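Local coordinates for pyrethroid hydrolase (Sphingobium faniae, PDB 5Y5R), which hydrolyses pyrethroid pesticides such as permethrin and cypermethrin by cleaving their carboxylic ester bond, at residues A[10-15]-A[77-82]; A[24-29]-A[243-248]; A[6-11]-A[31-36]. All coordinates share one frame; numbering follows the deposited sequence.

Contact 1: residues A[10-15]-A[77-82]; sequences HGALNR and HSLGGA. With 8NL ((2-methyl-3-phenyl-phenyl)methyl (1~{S})-3-[(~{E})-2-chloranyl-3,3,3-tris(fluoranyl)prop-1-enyl]-2,2-dimethyl-cyclopropane-1-carboxylate), chain G.
Ala12 N holds the ester carbonyl oxygen O1 of 8NL by a hydrogen bond of 3.3 Å, with an N-H...O angle of 148°. This bond resembles an oxyanion-hole contact. Ser78, from the other segment, sits in a GxSxG turn, consistent with the nucleophile elbow of the alpha/beta hydrolase fold, where the serine is normally the nucleophile. Ser78 OG is modelled 2.3 Å from 8NL O1, too close for the detail to be trusted. Its chi1 of 75° sets OG between the backbone N and the carbonyl carbon, on the side of the ligand. His230, probably the charge-relay histidine, hydrogen-bonds the ligand through NE2. Gly11 CA lies 3.4 Å from His77 O. A beta carbon on Gly11 would run into Ser78 OG and His77 O. A water joins the two segments here, accepting from Gly11 N at 2.8 Å and lying 2.9 Å from His77 ND1. His77 NE2 is hydrogen-bonded to the carbonyl oxygen of His230. Ala12 CB packs on Leu79 CD2 at 3.8 Å. Asn14 lays its amide group beside the methylated ring of the ligand, with CG 4.0 Å from 8NL C3. An alanine here would probably open a gap beside that ring and leave it freer to shift. The loop itself is held at Gly11 O, which His10 ND1 and Asn14 N reach from opposite faces of the carbonyl plane.

Contact 2: residues A[24-29]-A[243-248]; sequences PLLEAR and AIADFA
Arg29 lays one face of its guanidinium on the methyl group of Ala245 and turns its edge to Asp246. Ala245 CB stands 3.3 Å above the guanidinium plane, offset toward the rim, nearest to NH2 and CZ. Chi1 of Arg29 (-75°) sets CG beside the backbone N, where it rests on the same methyl, 3.5 Å from Ala245 CB. The bend at chi2 (-77°) then turns CD and the guanidinium back over that methyl. At the edge, Arg29 NH1 forms a salt bridge with Asp246 OD1. The modelled distance between Arg29 NH1 and Asp246 OD1 is 2.4 Å, so its exact length is doubtful. The guanidinium and carboxylate planes are 39° apart. Deeper in, Leu26 and Ile244 cross at about a right angle. Leu26 CD2 meets Ile244 CG2 at 4.0 Å and Ala245 CB at 3.9 Å. The contact joins the end of helix 23-28 to helix 237-249. Ile244 also reaches strands 71-77 and 95-101, so the apolar part continues into the packing of helix 237-249 on the central sheet. Arg29 NH2 makes a second salt bridge, to Asp249. With two carboxylates on one partly exposed guanidinium, Arg29 is likely to stay charged and to tie the loop after its helix to the neighbouring helix.

Contact 3: residues A[6-11]-A[31-36]; sequences IILIHG and YRVHAP
The two strands of the beta-alpha-beta unit 3-9, 23-28, 32-34 pair at one edge of the central parallel sheet, with 32-34 outermost. Three backbone bonds of 2.9 Å join them: Ile6 N to Arg32 O, His34 N to Ile6 O, and Leu8 N to His34 O. The strand axes lie 19° from parallel. Ile6 and Val33 point to one face of the sheet, Ile7 and His34 to the other. At the start of the pairing, Ile6 CD1 sits over one face of the Tyr31 ring in a CH-pi contact, 4.0 Å from the ring centroid. Chi1 of Ile6 (-64°) sets CG1 beside the backbone N, and the extended chi2 carries CD1 over the ring. Tyr31 OH is hydrogen-bonded to Asp249. On the other face, Ile7 CG1 lies 4.1 Å from His34 CD2, while His34 NE2 is hydrogen-bonded to Asp5. Ile7 CG2 also meets Pro36 CD. Further along, the edge of the His10 ring turns to Pro36 O, with CD2 at 3.5 Å. Pro36 has no N-H to offer Leu8 O, and Pro36 CD lies 3.6 Å from that oxygen. A water takes over: it donates to Leu8 O and Pro36 O and accepts from His10 N at 2.8 Å. The pairing therefore continues past the direct bonds through water, which gives Leu8 O the donor that a proline cannot.

How the contacts relate
Contact 3 lies between the other two contacts. It shares His10 and Gly11 with contact 1, and their centres are about 12 Å apart. His77 N approaches Ile9 O at 3.1 Å, a probable hydrogen bond between neighbouring strands of the sheet. Contact 2 is about 11 Å from contact 3, centre to centre. There Leu26 CB packs on Val33 CG2 at 3.7 Å. Contacts 1 and 2 do not touch; their nearest atoms are about 9 Å apart. Contact 1 supplies part of the ligand pocket and lies next to His230. Contact 2 is structural packing far from the pocket and the charge relay. The nearest atoms of the His10 side chain and the ligand are about 8 Å apart.

Contact 1: residues A[10-15]-A[77-82]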
loop_
_atom_site.group_PDB
_atom_site.type_symbol
_atom_site.label_atom_id
_atom_site.label_comp_id
_atom_site.label_asym_id
_atom_site.label_seq_id
_atom_site.Cartn_x
_atom_site.Cartn_y
_atom_site.Cartn_z
ATOM N N HIS A 10 -4.530 2.578 -0.863
ATOM C CA HIS A 10 -3.574 3.669 -0.761
ATOM C C HIS A 10 -2.717 3.525 0.497
ATOM O O HIS A 10 -3.037 2.753 1.411
ATOM C CB HIS A 10 -4.306 5.017 -0.700
ATOM C CG HIS A 10 -5.162 5.177 0.525
ATOM N ND1 HIS A 10 -4.627 5.373 1.787
ATOM C CD2 HIS A 10 -6.513 5.168 0.687
ATOM C CE1 HIS A 10 -5.614 5.485 2.666
ATOM N NE2 HIS A 10 -6.766 5.354 2.029
ATOM N N GLY A 11 -1.625 4.284 0.531
ATOM C CA GLY A 11 -0.726 4.378 1.685
ATOM C C GLY A 11 -0.917 5.616 2.561
ATOM O O GLY A 11 -1.929 6.322 2.490
ATOM N N ALA A 12 0.107 5.928 3.374
ATOM C CA ALA A 12 -0.068 7.000 4.361
ATOM C C ALA A 12 -0.377 8.358 3.727
ATOM O O ALA A 12 0.210 8.749 2.716
ATOM C CB ALA A 12 1.198 7.147 5.219
ATOM N N LEU A 13 -1.277 9.114 4.368
ATOM C CA LEU A 13 -1.653 10.463 3.943
ATOM C C LEU A 13 -2.347 10.524 2.577
ATOM O O LEU A 13 -2.573 11.636 2.062
ATOM C CB LEU A 13 -0.413 11.369 3.891
ATOM C CG LEU A 13 0.123 11.776 5.253
ATOM C CD1 LEU A 13 1.433 12.518 5.100
ATOM C CD2 LEU A 13 -0.887 12.656 5.900
ATOM N N ASN A 14 -2.712 9.390 1.982
ATOM C CA ASN A 14 -3.321 9.357 0.655
ATOM C C ASN A 14 -4.798 8.950 0.731
ATOM O O ASN A 14 -5.322 8.576 1.784
ATOM C CB ASN A 14 -2.534 8.408 -0.275
ATOM C CG ASN A 14 -1.323 9.058 -0.895
ATOM O OD1 ASN A 14 -0.357 9.463 -0.198
ATOM N ND2 ASN A 14 -1.359 9.202 -2.210
ATOM N N ARG A 15 -5.480 9.018 -0.422
ATOM C CA ARG A 15 -6.855 8.561 -0.586
ATOM C C ARG A 15 -6.960 7.682 -1.840
ATOM O O ARG A 15 -6.076 7.693 -2.692
ATOM C CB ARG A 15 -7.820 9.761 -0.686
ATOM C CG ARG A 15 -7.661 10.806 0.446
ATOM C CD ARG A 15 -8.678 11.955 0.297
ATOM N NE ARG A 15 -10.063 11.495 0.323
ATOM C CZ ARG A 15 -11.119 12.189 -0.131
ATOM N NH1 ARG A 15 -10.983 13.391 -0.684
ATOM N NH2 ARG A 15 -12.327 11.663 -0.035
ATOM N N HIS A 77 -0.135 -0.022 -1.462
ATOM C CA HIS A 77 1.010 0.824 -1.771
ATOM C C HIS A 77 1.638 1.309 -0.465
ATOM O O HIS A 77 0.922 1.669 0.473
ATOM C CB HIS A 77 0.642 2.001 -2.664
ATOM C CG HIS A 77 1.743 3.010 -2.809
ATOM N ND1 HIS A 77 1.674 4.276 -2.262
ATOM C CD2 HIS A 77 2.941 2.933 -3.427
ATOM C CE1 HIS A 77 2.774 4.939 -2.557
ATOM N NE2 HIS A 77 3.574 4.137 -3.242
ATOM N N SER A 78 2.963 1.182 -0.369
ATOM C CA SER A 78 3.766 1.630 0.771
ATOM C C SER A 78 3.141 1.114 2.064
ATOM O O SER A 78 3.004 -0.099 2.248
ATOM C CB SER A 78 3.898 3.147 0.814
ATOM O OG SER A 78 2.696 3.754 1.255
ATOM N N LEU A 79 2.681 2.024 2.933
ATOM C CA LEU A 79 2.069 1.598 4.185
ATOM C C LEU A 79 0.837 0.737 3.955
ATOM O O LEU A 79 0.424 0.001 4.861
ATOM C CB LEU A 79 1.702 2.835 5.040
ATOM C CG LEU A 79 1.021 2.588 6.384
ATOM C CD1 LEU A 79 2.070 2.248 7.474
ATOM C CD2 LEU A 79 0.218 3.805 6.789
ATOM N N GLY A 80 0.214 0.836 2.773
ATOM C CA GLY A 80 -0.954 0.028 2.480
ATOM C C GLY A 80 -0.707 -1.464 2.537
ATOM O O GLY A 80 -1.661 -2.239 2.649
ATOM N N GLY A 81 0.546 -1.894 2.430
ATOM C CA GLY A 81 0.821 -3.320 2.557
ATOM C C GLY A 81 0.481 -3.882 3.922
ATOM O O GLY A 81 0.103 -5.049 4.032
ATOM N N ALA A 82 0.607 -3.064 4.983
ATOM C CA ALA A 82 0.219 -3.527 6.316
ATOM C C ALA A 82 -1.253 -3.918 6.341
ATOM O O ALA A 82 -1.634 -4.896 6.992
ATOM C CB ALA A 82 0.511 -2.453 7.371
HETATM C C 8NL G . 2.897 10.419 2.286
HETATM C C8 8NL G . 1.503 13.795 0.520
HETATM C C9 8NL G . 1.361 15.084 1.023
HETATM C C10 8NL G . 2.411 15.690 1.700
HETATM C C11 8NL G . 3.583 14.952 1.840
HETATM C C12 8NL G . 3.706 13.661 1.325
HETATM C C13 8NL G . 2.883 7.780 0.771
HETATM O O 8NL G . 4.027 7.470 1.602
HETATM CL CL 8NL G . 8.308 6.460 7.235
HETATM C C21 8NL G . 6.930 6.432 6.131
HETATM C C22 8NL G . 5.925 7.554 6.241
HETATM F F2 8NL G . 6.098 8.362 5.210
HETATM F F1 8NL G . 4.676 7.132 6.281
HETATM F F 8NL G . 6.175 8.195 7.364
HETATM C C20 8NL G . 6.838 5.472 5.210
HETATM C C16 8NL G . 5.657 5.394 4.267
HETATM C C17 8NL G . 6.058 4.413 3.170
HETATM C C18 8NL G . 5.194 3.329 3.798
HETATM C C19 8NL G . 7.562 4.096 3.146
HETATM C C15 8NL G . 5.668 5.878 2.820
HETATM C C14 8NL G . 4.242 6.210 2.372
HETATM O O1 8NL G . 3.303 5.483 2.701
HETATM C C2 8NL G . 2.798 9.173 0.126
HETATM C C3 8NL G . 2.677 9.192 -1.258
HETATM C C4 8NL G . 2.587 10.382 -1.978
HETATM C C5 8NL G . 2.574 11.602 -1.308
HETATM C C6 8NL G . 2.693 11.649 0.076
HETATM C C1 8NL G . 2.793 10.424 0.796
HETATM C C7 8NL G . 2.658 13.047 0.669
HETATM O O HOH W 1 -0.778 5.656 -1.731
#

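Contact 2: residues A[24-29]-A[243-248]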
loop_
_atom_site.group_PDB
_atom_site.type_symbol
_atom_site.label_atom_id
_atom_site.label_comp_id
_atom_site.label_asym_id
_atom_site.label_seq_id
_atom_site.Cartn_x
_atom_site.Cartn_y
_atom_site.Cartn_z
ATOM N N PRO A 24 -9.461 2.664 -14.679
ATOM C CA PRO A 24 -10.049 2.305 -15.976
ATOM C C PRO A 24 -9.223 1.305 -16.767
ATOM O O PRO A 24 -9.810 0.493 -17.502
ATOM C CB PRO A 24 -10.149 3.656 -16.698
ATOM C CG PRO A 24 -9.117 4.531 -16.024
ATOM C CD PRO A 24 -9.179 4.115 -14.604
ATOM N N LEU A 25 -7.886 1.318 -16.631
ATOM C CA LEU A 25 -7.075 0.373 -17.403
ATOM C C LEU A 25 -7.337 -1.066 -16.979
ATOM O O LEU A 25 -7.449 -1.958 -17.832
ATOM C CB LEU A 25 -5.592 0.696 -17.279
ATOM C CG LEU A 25 -5.248 2.088 -17.800
ATOM C CD1 LEU A 25 -3.787 2.405 -17.546
ATOM C CD2 LEU A 25 -5.636 2.230 -19.255
ATOM N N LEU A 26 -7.450 -1.315 -15.675
ATOM C CA LEU A 26 -7.812 -2.651 -15.199
ATOM C C LEU A 26 -9.266 -2.992 -15.543
ATOM O O LEU A 26 -9.580 -4.152 -15.848
ATOM C CB LEU A 26 -7.550 -2.752 -13.686
ATOM C CG LEU A 26 -6.084 -2.651 -13.219
ATOM C CD1 LEU A 26 -5.962 -2.495 -11.702
ATOM C CD2 LEU A 26 -5.309 -3.859 -13.649
ATOM N N GLU A 27 -10.164 -1.999 -15.522
ATOM C CA GLU A 27 -11.547 -2.233 -15.940
ATOM C C GLU A 27 -11.627 -2.698 -17.391
ATOM O O GLU A 27 -12.547 -3.435 -17.756
ATOM C CB GLU A 27 -12.386 -0.977 -15.708
ATOM C CG GLU A 27 -12.742 -0.816 -14.238
ATOM C CD GLU A 27 -13.458 0.475 -13.887
ATOM O OE1 GLU A 27 -13.384 1.460 -14.668
ATOM O OE2 GLU A 27 -14.090 0.491 -12.796
ATOM N N ALA A 28 -10.699 -2.256 -18.237
ATOM C CA ALA A 28 -10.643 -2.745 -19.607
ATOM C C ALA A 28 -10.207 -4.209 -19.669
ATOM O O ALA A 28 -10.544 -4.912 -20.628
ATOM C CB ALA A 28 -9.682 -1.881 -20.431
ATOM N N ARG A 29 -9.476 -4.692 -18.660
ATOM C CA ARG A 29 -9.111 -6.102 -18.570
ATOM C C ARG A 29 -10.244 -6.962 -18.031
ATOM O O ARG A 29 -10.042 -8.157 -17.750
ATOM C CB ARG A 29 -7.873 -6.268 -17.676
ATOM C CG ARG A 29 -6.570 -5.850 -18.294
ATOM C CD ARG A 29 -6.148 -6.941 -19.262
ATOM N NE ARG A 29 -4.700 -7.043 -19.391
ATOM C CZ ARG A 29 -3.986 -8.080 -18.960
ATOM N NH1 ARG A 29 -2.683 -8.083 -19.131
ATOM N NH2 ARG A 29 -4.579 -9.115 -18.366
ATOM N N ALA A 243 0.970 -5.336 -15.336
ATOM C CA ALA A 243 1.513 -6.338 -14.429
ATOM C C ALA A 243 0.465 -6.772 -13.416
ATOM O O ALA A 243 0.398 -7.948 -13.060
ATOM C CB ALA A 243 2.751 -5.792 -13.729
ATOM N N ILE A 244 -0.373 -5.841 -12.938
ATOM C CA ILE A 244 -1.423 -6.237 -11.994
ATOM C C ILE A 244 -2.406 -7.208 -12.646
ATOM O O ILE A 244 -2.816 -8.204 -12.034
ATOM C CB ILE A 244 -2.158 -5.008 -11.419
ATOM C CG1 ILE A 244 -1.210 -4.130 -10.605
ATOM C CG2 ILE A 244 -3.326 -5.438 -10.572
ATOM C CD1 ILE A 244 -1.706 -2.659 -10.447
ATOM N N ALA A 245 -2.825 -6.915 -13.878
ATOM C CA ALA A 245 -3.825 -7.753 -14.547
ATOM C C ALA A 245 -3.261 -9.143 -14.894
ATOM O O ALA A 245 -3.962 -10.161 -14.744
ATOM C CB ALA A 245 -4.374 -7.015 -15.769
ATOM N N ASP A 246 -1.996 -9.217 -15.327
ATOM C CA ASP A 246 -1.368 -10.523 -15.573
ATOM C C ASP A 246 -1.333 -11.371 -14.306
ATOM O O ASP A 246 -1.467 -12.595 -14.371
ATOM C CB ASP A 246 0.036 -10.346 -16.138
ATOM C CG ASP A 246 0.021 -9.643 -17.465
ATOM O OD1 ASP A 246 -1.082 -9.578 -18.047
ATOM O OD2 ASP A 246 1.071 -9.133 -17.919
ATOM N N PHE A 247 -1.093 -10.743 -13.143
ATOM C CA PHE A 247 -1.172 -11.459 -11.875
ATOM C C PHE A 247 -2.599 -11.899 -11.581
ATOM O O PHE A 247 -2.838 -13.046 -11.200
ATOM C CB PHE A 247 -0.619 -10.579 -10.739
ATOM C CG PHE A 247 -0.593 -11.256 -9.381
ATOM C CD1 PHE A 247 0.263 -12.319 -9.135
ATOM C CD2 PHE A 247 -1.386 -10.788 -8.337
ATOM C CE1 PHE A 247 0.293 -12.941 -7.886
ATOM C CE2 PHE A 247 -1.355 -11.391 -7.088
ATOM C CZ PHE A 247 -0.512 -12.476 -6.863
ATOM N N ALA A 248 -3.565 -10.994 -11.742
ATOM C CA ALA A 248 -4.942 -11.352 -11.426
ATOM C C ALA A 248 -5.428 -12.499 -12.298
ATOM O O ALA A 248 -6.192 -13.352 -11.827
ATOM C CB ALA A 248 -5.848 -10.145 -11.606
#

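Contact 3: residues A[6-11]-A[31-36]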
loop_
_atom_site.group_PDB
_atom_site.type_symbol
_atom_site.label_atom_id
_atom_site.label_comp_id
_atom_site.label_asym_id
_atom_site.label_seq_id
_atom_site.Cartn_x
_atom_site.Cartn_y
_atom_site.Cartn_z
ATOM N N ILE A 6 -10.576 -6.379 -8.142
ATOM C CA ILE A 6 -9.244 -5.946 -7.733
ATOM C C ILE A 6 -9.437 -4.741 -6.829
ATOM O O ILE A 6 -10.151 -3.797 -7.197
ATOM C CB ILE A 6 -8.347 -5.590 -8.938
ATOM C CG1 ILE A 6 -8.079 -6.810 -9.807
ATOM C CG2 ILE A 6 -7.008 -5.014 -8.501
ATOM C CD1 ILE A 6 -7.251 -6.484 -11.040
ATOM N N ILE A 7 -8.798 -4.765 -5.658
ATOM C CA ILE A 7 -8.944 -3.699 -4.668
ATOM C C ILE A 7 -7.569 -3.056 -4.482
ATOM O O ILE A 7 -6.605 -3.751 -4.134
ATOM C CB ILE A 7 -9.509 -4.232 -3.341
ATOM C CG1 ILE A 7 -10.860 -4.934 -3.558
ATOM C CG2 ILE A 7 -9.575 -3.101 -2.263
ATOM C CD1 ILE A 7 -11.385 -5.681 -2.363
ATOM N N LEU A 8 -7.459 -1.768 -4.831
ATOM C CA LEU A 8 -6.221 -0.991 -4.715
ATOM C C LEU A 8 -6.306 -0.139 -3.459
ATOM O O LEU A 8 -7.211 0.711 -3.344
ATOM C CB LEU A 8 -5.993 -0.065 -5.912
ATOM C CG LEU A 8 -6.315 -0.630 -7.303
ATOM C CD1 LEU A 8 -6.141 0.398 -8.381
ATOM C CD2 LEU A 8 -5.475 -1.901 -7.526
ATOM N N ILE A 9 -5.357 -0.331 -2.545
ATOM C CA ILE A 9 -5.375 0.331 -1.245
ATOM C C ILE A 9 -4.211 1.313 -1.142
ATOM O O ILE A 9 -3.048 0.925 -1.281
ATOM C CB ILE A 9 -5.362 -0.699 -0.112
ATOM C CG1 ILE A 9 -6.651 -1.523 -0.174
ATOM C CG2 ILE A 9 -5.184 0.017 1.225
ATOM C CD1 ILE A 9 -6.655 -2.800 0.620
ATOM N N HIS A 10 -4.530 2.578 -0.863
ATOM C CA HIS A 10 -3.574 3.669 -0.761
ATOM C C HIS A 10 -2.717 3.525 0.497
ATOM O O HIS A 10 -3.037 2.753 1.411
ATOM C CB HIS A 10 -4.306 5.017 -0.700
ATOM C CG HIS A 10 -5.162 5.177 0.525
ATOM N ND1 HIS A 10 -4.627 5.373 1.787
ATOM C CD2 HIS A 10 -6.513 5.168 0.687
ATOM C CE1 HIS A 10 -5.614 5.485 2.666
ATOM N NE2 HIS A 10 -6.766 5.354 2.029
ATOM N N GLY A 11 -1.625 4.284 0.531
ATOM C CA GLY A 11 -0.726 4.378 1.685
ATOM C C GLY A 11 -0.917 5.616 2.561
ATOM O O GLY A 11 -1.929 6.322 2.490
ATOM N N TYR A 31 -12.106 -6.405 -15.195
ATOM C CA TYR A 31 -12.181 -6.523 -13.752
ATOM C C TYR A 31 -13.030 -5.405 -13.180
ATOM O O TYR A 31 -13.064 -4.283 -13.695
ATOM C CB TYR A 31 -10.791 -6.473 -13.120
ATOM C CG TYR A 31 -9.965 -7.688 -13.396
ATOM C CD1 TYR A 31 -10.192 -8.846 -12.688
ATOM C CD2 TYR A 31 -8.966 -7.686 -14.360
ATOM C CE1 TYR A 31 -9.447 -9.976 -12.915
ATOM C CE2 TYR A 31 -8.208 -8.829 -14.608
ATOM C CZ TYR A 31 -8.464 -9.967 -13.872
ATOM O OH TYR A 31 -7.759 -11.123 -14.062
ATOM N N ARG A 32 -13.737 -5.734 -12.118
ATOM C CA ARG A 32 -14.336 -4.713 -11.292
ATOM C C ARG A 32 -13.261 -4.184 -10.355
ATOM O O ARG A 32 -12.550 -4.964 -9.719
ATOM C CB ARG A 32 -15.524 -5.273 -10.521
ATOM C CG ARG A 32 -16.195 -4.205 -9.703
ATOM C CD ARG A 32 -17.665 -4.386 -9.682
ATOM N NE ARG A 32 -18.183 -4.379 -8.320
ATOM C CZ ARG A 32 -19.476 -4.399 -8.027
ATOM N NH1 ARG A 32 -20.370 -4.410 -9.000
ATOM N NH2 ARG A 32 -19.878 -4.410 -6.768
ATOM N N VAL A 33 -13.112 -2.874 -10.297
ATOM C CA VAL A 33 -11.966 -2.279 -9.624
ATOM C C VAL A 33 -12.460 -1.338 -8.532
ATOM O O VAL A 33 -13.410 -0.576 -8.736
ATOM C CB VAL A 33 -11.051 -1.560 -10.632
ATOM C CG1 VAL A 33 -9.829 -1.005 -9.938
ATOM C CG2 VAL A 33 -10.646 -2.537 -11.732
ATOM N N HIS A 34 -11.827 -1.421 -7.363
ATOM C CA HIS A 34 -12.168 -0.622 -6.198
ATOM C C HIS A 34 -10.913 0.113 -5.731
ATOM O O HIS A 34 -9.792 -0.396 -5.888
ATOM C CB HIS A 34 -12.716 -1.518 -5.077
ATOM C CG HIS A 34 -13.836 -2.431 -5.487
ATOM N ND1 HIS A 34 -15.169 -2.094 -5.347
ATOM C CD2 HIS A 34 -13.824 -3.671 -6.037
ATOM C CE1 HIS A 34 -15.923 -3.089 -5.780
ATOM N NE2 HIS A 34 -15.133 -4.056 -6.211
ATOM N N ALA A 35 -11.074 1.372 -5.317
ATOM C CA ALA A 35 -9.992 2.138 -4.692
ATOM C C ALA A 35 -10.558 2.943 -3.523
ATOM O O ALA A 35 -10.697 4.164 -3.597
ATOM C CB ALA A 35 -9.293 3.032 -5.726
ATOM N N PRO A 36 -10.893 2.277 -2.428
ATOM C CA PRO A 36 -11.600 2.935 -1.325
ATOM C C PRO A 36 -10.685 3.770 -0.447
ATOM O O PRO A 36 -9.471 3.589 -0.422
ATOM C CB PRO A 36 -12.172 1.761 -0.526
ATOM C CG PRO A 36 -11.153 0.635 -0.776
ATOM C CD PRO A 36 -10.656 0.835 -2.179
HETATM O O HOH W 2 -6.956 3.247 -2.021
#